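Local coordinates for DUF3501 family protein (Burkholderia pseudomallei K96243, PDB 3FJV) that is of unknown function and belongs to the DUF3501 family, folding around an antiparallel beta-sheet with several helices, at residues K30-R42 and Y174-S188. Residues are numbered along the deposited sequence; the frame is centred on the assembly and turned at random.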
loop_
_atom_site.group_PDB
_atom_site.type_symbol
_atom_site.label_atom_id
_atom_site.label_comp_id
_atom_site.label_asym_id
_atom_site.label_seq_id
_atom_site.Cartn_x
_atom_site.Cartn_y
_atom_site.Cartn_z
ATOM N N LYS A 30 8.709 -17.120 13.529
ATOM C CA LYS A 30 8.706 -15.664 13.552
ATOM C C LYS A 30 8.807 -15.105 14.970
ATOM O O LYS A 30 9.087 -13.939 15.157
ATOM C CB LYS A 30 7.475 -15.091 12.831
ATOM C CG LYS A 30 7.456 -15.153 11.345
ATOM C CD LYS A 30 6.140 -14.604 10.818
ATOM C CE LYS A 30 6.098 -14.598 9.340
ATOM N NZ LYS A 30 4.910 -13.930 8.813
ATOM N N LYS A 31 8.575 -15.929 15.994
ATOM C CA LYS A 31 8.831 -15.505 17.365
ATOM C C LYS A 31 10.266 -15.146 17.599
ATOM O O LYS A 31 10.564 -14.369 18.515
ATOM C CB LYS A 31 8.349 -16.596 18.394
ATOM C CG LYS A 31 6.835 -16.664 18.350
ATOM C CD LYS A 31 6.218 -17.757 19.207
ATOM C CE LYS A 31 4.709 -17.827 18.945
ATOM N NZ LYS A 31 4.020 -19.051 19.519
ATOM N N ARG A 32 11.194 -15.684 16.794
ATOM C CA ARG A 32 12.597 -15.268 16.907
ATOM C C ARG A 32 13.011 -14.126 15.988
ATOM O O ARG A 32 14.192 -13.789 15.921
ATOM C CB ARG A 32 13.478 -16.476 16.573
ATOM C CG ARG A 32 13.140 -17.665 17.485
ATOM C CD ARG A 32 14.309 -18.638 17.632
ATOM N NE ARG A 32 15.475 -18.002 18.242
ATOM C CZ ARG A 32 16.739 -18.315 17.961
ATOM N NH1 ARG A 32 17.035 -19.269 17.052
ATOM N NH2 ARG A 32 17.711 -17.676 18.581
ATOM N N ARG A 33 12.064 -13.613 15.218
ATOM C CA ARG A 33 12.381 -12.644 14.131
ATOM C C ARG A 33 11.621 -11.321 14.251
ATOM O O ARG A 33 11.963 -10.341 13.582
ATOM C CB ARG A 33 12.044 -13.302 12.784
ATOM C CG ARG A 33 12.714 -14.635 12.490
ATOM C CD ARG A 33 14.214 -14.564 12.497
ATOM N NE ARG A 33 14.710 -13.647 11.455
ATOM C CZ ARG A 33 15.975 -13.537 11.073
ATOM N NH1 ARG A 33 16.943 -14.171 11.723
ATOM N NH2 ARG A 33 16.275 -12.723 10.065
ATOM N N ALA A 34 10.570 -11.263 15.073
ATOM C CA ALA A 34 9.707 -10.088 15.075
ATOM C C ALA A 34 10.000 -9.148 16.236
ATOM O O ALA A 34 10.266 -9.618 17.328
ATOM C CB ALA A 34 8.263 -10.498 15.116
ATOM N N VAL A 35 9.974 -7.836 15.966
ATOM C CA VAL A 35 10.098 -6.784 16.988
ATOM C C VAL A 35 9.003 -5.716 16.786
ATOM O O VAL A 35 8.695 -5.358 15.659
ATOM C CB VAL A 35 11.457 -6.065 16.914
ATOM C CG1 VAL A 35 11.645 -5.205 18.157
ATOM C CG2 VAL A 35 12.647 -7.068 16.722
ATOM N N SER A 36 8.428 -5.208 17.867
ATOM C CA SER A 36 7.527 -4.073 17.815
ATOM C C SER A 36 8.263 -2.813 18.152
ATOM O O SER A 36 9.214 -2.860 18.923
ATOM C CB SER A 36 6.417 -4.288 18.809
ATOM O OG SER A 36 5.564 -5.237 18.252
ATOM N N ILE A 37 7.852 -1.687 17.571
ATOM C CA ILE A 37 8.481 -0.407 17.878
ATOM C C ILE A 37 7.304 0.524 18.201
ATOM O O ILE A 37 6.589 0.999 17.307
ATOM C CB ILE A 37 9.309 0.189 16.709
ATOM C CG1 ILE A 37 10.409 -0.764 16.221
ATOM C CG2 ILE A 37 9.994 1.475 17.163
ATOM C CD1 ILE A 37 11.166 -0.162 14.914
ATOM N N GLY A 38 7.081 0.738 19.484
ATOM C CA GLY A 38 5.882 1.442 19.947
ATOM C C GLY A 38 4.658 0.610 19.665
ATOM O O GLY A 38 4.775 -0.610 19.534
ATOM N N ASN A 39 3.498 1.270 19.570
ATOM C CA ASN A 39 2.192 0.603 19.381
ATOM C C ASN A 39 1.738 0.403 17.942
ATOM O O ASN A 39 0.798 -0.379 17.691
ATOM C CB ASN A 39 1.078 1.369 20.141
ATOM C CG ASN A 39 1.202 1.238 21.644
ATOM O OD1 ASN A 39 1.679 0.237 22.147
ATOM N ND2 ASN A 39 0.761 2.249 22.365
ATOM N N HIS A 40 2.375 1.081 16.982
ATOM C CA HIS A 40 1.889 1.050 15.606
ATOM C C HIS A 40 2.899 0.598 14.532
ATOM O O HIS A 40 2.506 0.470 13.365
ATOM C CB HIS A 40 1.365 2.425 15.239
ATOM C CG HIS A 40 0.297 2.901 16.163
ATOM N ND1 HIS A 40 -1.018 2.513 16.033
ATOM C CD2 HIS A 40 0.362 3.670 17.272
ATOM C CE1 HIS A 40 -1.723 3.040 17.019
ATOM N NE2 HIS A 40 -0.911 3.758 17.773
ATOM N N LEU A 41 4.160 0.368 14.907
ATOM C CA LEU A 41 5.178 -0.157 13.988
ATOM C C LEU A 41 5.590 -1.582 14.368
ATOM O O LEU A 41 5.882 -1.874 15.546
ATOM C CB LEU A 41 6.429 0.705 13.966
ATOM C CG LEU A 41 6.432 1.766 12.848
ATOM C CD1 LEU A 41 5.178 2.606 12.906
ATOM C CD2 LEU A 41 7.677 2.612 13.034
ATOM N N ARG A 42 5.692 -2.437 13.355
ATOM C CA ARG A 42 6.132 -3.832 13.536
ATOM C C ARG A 42 7.233 -4.152 12.519
ATOM O O ARG A 42 7.078 -3.816 11.358
ATOM C CB ARG A 42 4.934 -4.760 13.300
ATOM C CG ARG A 42 3.749 -4.551 14.227
ATOM C CD ARG A 42 4.103 -4.850 15.679
ATOM N NE ARG A 42 3.007 -4.570 16.619
ATOM C CZ ARG A 42 2.855 -3.454 17.345
ATOM N NH1 ARG A 42 3.720 -2.439 17.282
ATOM N NH2 ARG A 42 1.813 -3.355 18.160
ATOM N N TYR A 174 6.940 10.165 15.630
ATOM C CA TYR A 174 7.006 8.810 16.205
ATOM C C TYR A 174 8.331 8.572 16.929
ATOM O O TYR A 174 9.097 7.653 16.598
ATOM C CB TYR A 174 6.753 7.748 15.118
ATOM C CG TYR A 174 6.188 6.451 15.653
ATOM C CD1 TYR A 174 4.827 6.280 15.817
ATOM C CD2 TYR A 174 7.026 5.363 15.967
ATOM C CE1 TYR A 174 4.298 5.074 16.341
ATOM C CE2 TYR A 174 6.499 4.164 16.486
ATOM C CZ TYR A 174 5.146 4.021 16.637
ATOM O OH TYR A 174 4.633 2.837 17.115
ATOM N N PRO A 175 8.608 9.401 17.940
ATOM C CA PRO A 175 9.843 9.278 18.726
ATOM C C PRO A 175 9.854 8.025 19.619
ATOM O O PRO A 175 8.996 7.891 20.485
ATOM C CB PRO A 175 9.818 10.530 19.604
ATOM C CG PRO A 175 8.388 10.901 19.714
ATOM C CD PRO A 175 7.794 10.544 18.383
ATOM N N ILE A 176 10.780 7.097 19.365
ATOM C CA ILE A 176 10.921 5.895 20.193
ATOM C C ILE A 176 12.371 5.833 20.648
ATOM O O ILE A 176 13.290 5.671 19.839
ATOM C CB ILE A 176 10.538 4.587 19.426
ATOM C CG1 ILE A 176 9.120 4.652 18.849
ATOM C CG2 ILE A 176 10.722 3.331 20.319
ATOM C CD1 ILE A 176 8.018 4.869 19.868
ATOM N N GLN A 177 12.578 5.956 21.959
ATOM C CA GLN A 177 13.889 5.803 22.525
ATOM C C GLN A 177 14.410 4.410 22.253
ATOM O O GLN A 177 13.682 3.440 22.429
ATOM C CB GLN A 177 13.832 5.985 24.051
ATOM C CG GLN A 177 13.729 7.400 24.542
ATOM C CD GLN A 177 15.026 7.849 25.163
ATOM O OE1 GLN A 177 15.519 7.237 26.129
ATOM N NE2 GLN A 177 15.604 8.911 24.607
ATOM N N ALA A 178 15.671 4.327 21.849
ATOM C CA ALA A 178 16.335 3.058 21.574
ATOM C C ALA A 178 16.178 2.111 22.770
ATOM O O ALA A 178 16.489 2.460 23.927
ATOM C CB ALA A 178 17.820 3.299 21.288
ATOM N N ALA A 179 15.666 0.932 22.500
ATOM C CA ALA A 179 15.379 -0.049 23.514
ATOM C C ALA A 179 15.894 -1.423 23.060
ATOM O O ALA A 179 15.842 -1.779 21.861
ATOM C CB ALA A 179 13.827 -0.103 23.776
ATOM N N ARG A 180 16.350 -2.204 24.040
ATOM C CA ARG A 180 16.987 -3.476 23.775
ATOM C C ARG A 180 15.986 -4.461 23.240
ATOM O O ARG A 180 14.879 -4.579 23.760
ATOM C CB ARG A 180 17.638 -4.060 25.042
ATOM C CG ARG A 180 18.402 -5.343 24.772
ATOM C CD ARG A 180 19.172 -5.908 25.990
ATOM N NE ARG A 180 19.913 -7.076 25.547
ATOM C CZ ARG A 180 20.826 -7.723 26.235
ATOM N NH1 ARG A 180 21.121 -7.323 27.451
ATOM N NH2 ARG A 180 21.458 -8.773 25.687
ATOM N N ILE A 181 16.378 -5.176 22.209
ATOM C CA ILE A 181 15.587 -6.261 21.643
ATOM C C ILE A 181 15.801 -7.534 22.461
ATOM O O ILE A 181 16.863 -7.717 23.061
ATOM C CB ILE A 181 15.979 -6.485 20.180
ATOM C CG1 ILE A 181 15.441 -5.340 19.316
ATOM C CG2 ILE A 181 15.462 -7.833 19.662
ATOM C CD1 ILE A 181 16.089 -5.283 17.932
ATOM N N ASP A 182 14.793 -8.399 22.483
ATOM C CA ASP A 182 14.886 -9.734 23.087
ATOM C C ASP A 182 16.178 -10.437 22.652
ATOM O O ASP A 182 16.478 -10.493 21.428
ATOM C CB ASP A 182 13.659 -10.491 22.603
ATOM C CG ASP A 182 13.533 -11.919 23.148
ATOM O OD1 ASP A 182 14.512 -12.531 23.640
ATOM O OD2 ASP A 182 12.392 -12.437 23.006
ATOM N N PRO A 183 16.998 -10.909 23.615
ATOM C CA PRO A 183 18.260 -11.503 23.211
ATOM C C PRO A 183 18.128 -12.721 22.338
ATOM O O PRO A 183 19.030 -12.980 21.529
ATOM C CB PRO A 183 18.937 -11.859 24.533
ATOM C CG PRO A 183 18.407 -10.871 25.463
ATOM C CD PRO A 183 16.969 -10.719 25.078
ATOM N N ASP A 184 17.049 -13.487 22.518
ATOM C CA ASP A 184 16.781 -14.583 21.625
ATOM C C ASP A 184 16.565 -14.092 20.179
ATOM O O ASP A 184 17.006 -14.754 19.241
ATOM C CB ASP A 184 15.587 -15.403 22.100
ATOM C CG ASP A 184 15.388 -16.640 21.265
ATOM O OD1 ASP A 184 16.150 -17.641 21.408
ATOM O OD2 ASP A 184 14.460 -16.609 20.447
ATOM N N VAL A 185 15.922 -12.930 19.996
ATOM C CA VAL A 185 15.774 -12.369 18.656
ATOM C C VAL A 185 17.120 -11.864 18.139
ATOM O O VAL A 185 17.510 -12.172 17.009
ATOM C CB VAL A 185 14.705 -11.237 18.596
ATOM C CG1 VAL A 185 14.735 -10.496 17.201
ATOM C CG2 VAL A 185 13.269 -11.753 19.016
ATOM N N ALA A 186 17.860 -11.111 18.946
ATOM C CA ALA A 186 19.197 -10.676 18.498
ATOM C C ALA A 186 20.127 -11.861 18.136
ATOM O O ALA A 186 20.915 -11.774 17.216
ATOM C CB ALA A 186 19.882 -9.736 19.580
ATOM N N ALA A 187 20.010 -12.970 18.848
ATOM C CA ALA A 187 20.821 -14.181 18.555
ATOM C C ALA A 187 20.463 -14.760 17.172
ATOM O O ALA A 187 21.344 -15.101 16.400
ATOM C CB ALA A 187 20.679 -15.255 19.666
ATOM N N SER A 188 19.185 -14.774 16.838
ATOM C CA SER A 188 18.750 -15.228 15.546
ATOM C C SER A 188 19.276 -14.325 14.415
ATOM O O SER A 188 19.771 -14.815 13.382
ATOM C CB SER A 188 17.228 -15.292 15.521
ATOM O OG SER A 188 16.763 -15.696 14.256
HETATM O O HOH W 1 12.258 -15.168 20.648
#
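The outermost strands of the antiparallel sheet, 34-37 and 176-180, meet at one point, Ile37 on Ile176, and the start of helix 183-190 packs against Arg32, Arg33 and Val35. Tyr174 reaches into the hairpin turn between strands 34-37 and 41-45. Tyr174 OH donates to Ile37 O at 2.7 Å, in the carbonyl plane and on a lone pair. Tyr174 OH also accepts from His40 N at 2.9 Å, so one hydroxyl ties both sides of the turn. With CG anti to the backbone N (chi1 -154°), the Tyr174 ring extends toward the turn, and Leu41 CD1 lies over one face, 4.2 Å from the centroid, as a CH-pi contact. Between the ends the packing is apolar. Ile37 CG2 meets Ile176 CG1 at 3.7 Å. Beyond strand 176-180, in one of two conformers, Val35 CG1 touches Ile181 CG1, and Val35 CG2 touches Val185 CG1 at 4.0 Å. At the helix, Arg32 bends at chi3 (62°) and grips Asp184 side-on. Arg32 NE forms a salt bridge to Asp184 OD2 at 2.8 Å, and Arg32 NH2 donates to Asp184 O. Ser188 CB covers one face of this guanidinium. A water bridges Lys31 O and Asp184 OD2. Asp182 N-caps the helix, its OD1 accepting from Asp184 N. Arg33 NH1 donates to Ser188 OG at 3.0 Å, almost in the guanidinium plane; its NH2 forms a salt bridge with Asp192, and its NE bonds Phe45 O. Ile167 of strand 165-169 packs against Val35, Ile37 and Ile181, while Ile111 touches Leu41 and Tyr174, and strand 86-93 meets Leu41 through Leu91 and Ile93.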